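Local coordinates for carbon dioxide concentrating mechanism protein (Gloeobacter violaceus, PDB 4JW0) that probably forms the vertices of the carboxysome shell as a homopentamer, bringing curvature into the otherwise flat hexagonal layer of shell proteins, at the interface of chains A and B. Sequence-based numbering; all coordinates share one arbitrary frame. Chains: chain A/B, Carbon dioxide concentrating mechanism protein.

The interface of chains A and B. Residues chain A 11-13; chain B 81-83.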
loop_
_atom_site.group_PDB
_atom_site.type_symbol
_atom_site.label_atom_id
_atom_site.label_comp_id
_atom_site.label_asym_id
_atom_site.label_seq_id
_atom_site.Cartn_x
_atom_site.Cartn_y
_atom_site.Cartn_z
ATOM N N VAL A 11 -18.693 -15.147 3.731
ATOM C CA VAL A 11 -19.953 -14.645 4.268
ATOM C C VAL A 11 -19.796 -14.169 5.705
ATOM O O VAL A 11 -19.185 -14.842 6.533
ATOM C CB VAL A 11 -21.062 -15.710 4.219
ATOM C CG1 VAL A 11 -22.339 -15.169 4.848
ATOM C CG2 VAL A 11 -21.316 -16.140 2.791
ATOM N N SER A 12 -20.365 -13.000 5.979
ATOM C CA SER A 12 -20.292 -12.367 7.288
ATOM C C SER A 12 -21.653 -11.753 7.609
ATOM O O SER A 12 -22.136 -10.895 6.875
ATOM C CB SER A 12 -19.208 -11.280 7.281
ATOM O OG SER A 12 -19.234 -10.476 8.454
ATOM N N SER A 13 -22.276 -12.199 8.696
ATOM C CA SER A 13 -23.577 -11.657 9.094
ATOM C C SER A 13 -23.402 -10.509 10.084
ATOM O O SER A 13 -24.092 -9.489 10.003
ATOM C CB SER A 13 -24.455 -12.750 9.713
ATOM O OG SER A 13 -23.795 -13.368 10.802
ATOM N N ILE B 81 -17.262 -10.168 11.212
ATOM C CA ILE B 81 -16.908 -11.495 11.671
ATOM C C ILE B 81 -17.356 -12.501 10.621
ATOM O O ILE B 81 -18.487 -12.444 10.148
ATOM C CB ILE B 81 -17.589 -11.810 13.013
ATOM C CG1 ILE B 81 -17.070 -10.855 14.092
ATOM C CG2 ILE B 81 -17.353 -13.259 13.389
ATOM C CD1 ILE B 81 -17.794 -10.962 15.419
ATOM N N ILE B 82 -16.465 -13.420 10.262
ATOM C CA ILE B 82 -16.739 -14.377 9.193
ATOM C C ILE B 82 -17.510 -15.592 9.700
ATOM O O ILE B 82 -17.130 -16.206 10.700
ATOM C CB ILE B 82 -15.432 -14.841 8.527
ATOM C CG1 ILE B 82 -14.821 -13.680 7.737
ATOM C CG2 ILE B 82 -15.677 -16.031 7.610
ATOM C CD1 ILE B 82 -13.457 -13.970 7.150
ATOM N N ASP B 83 -18.598 -15.918 9.003
ATOM C CA ASP B 83 -19.396 -17.104 9.302
ATOM C C ASP B 83 -18.921 -18.292 8.473
ATOM O O ASP B 83 -18.683 -19.382 8.998
ATOM C CB ASP B 83 -20.876 -16.846 9.012
ATOM C CG ASP B 83 -21.488 -15.815 9.944
ATOM O OD1 ASP B 83 -21.050 -15.730 11.108
ATOM O OD2 ASP B 83 -22.414 -15.092 9.515
HETATM O O HOH W 1 -20.819 -12.899 11.384
#
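A:Ser13 and B:Asp83 meet tip to tip through their side chains, where the end of strand 2-11 and the loop after it meet the end of strand 76-81 and the short link to strand 84-87 of the neighbouring subunit. The hydroxyl OG of A:Ser13 gives a hydrogen bond of 2.6 Å to carboxylate oxygen OD2 of B:Asp83, received on the syn lone pair, the side facing OD1. The backbone N of A:Ser13 supplements this main donor with a weak, bent bond to the same oxygen at 3.0 Å. The serine OG sits between its own N and carbonyl carbon (chi1 56°), which brings hydroxyl and amide to bear on one acceptor.

Main-chain carbonyls accept the other direct bonds. B:Asp83 N donates a backbone hydrogen bond to A:Val11 O at 2.8 Å, so B:Asp83 is held by both backbone and side chain. A:Ser12 OG, anti to its backbone N (chi1 170°), donates a hydrogen bond to B:Ile81 O at 2.7 Å from above the carbonyl plane.

Water 1 joins the two groups of bonds. It is hydrogen-bonded to B:Ile81 O at 2.7 Å, and to A:Ser13 OG at 3.1 Å. A further water bond of 2.9 Å reaches OD1 of B:Asp83, so both carboxylate oxygens are engaged, OD1 by water and OD2 by A:Ser13. An alanine in place of B:Asp83 would probably leave the hydroxyl of A:Ser13 without its carboxylate partner and the water less firmly held for want of OD1.

This polar seam between neighbouring OB-fold subunits helps hold the CcmL pentamer together and is likely to fix their relative orientation.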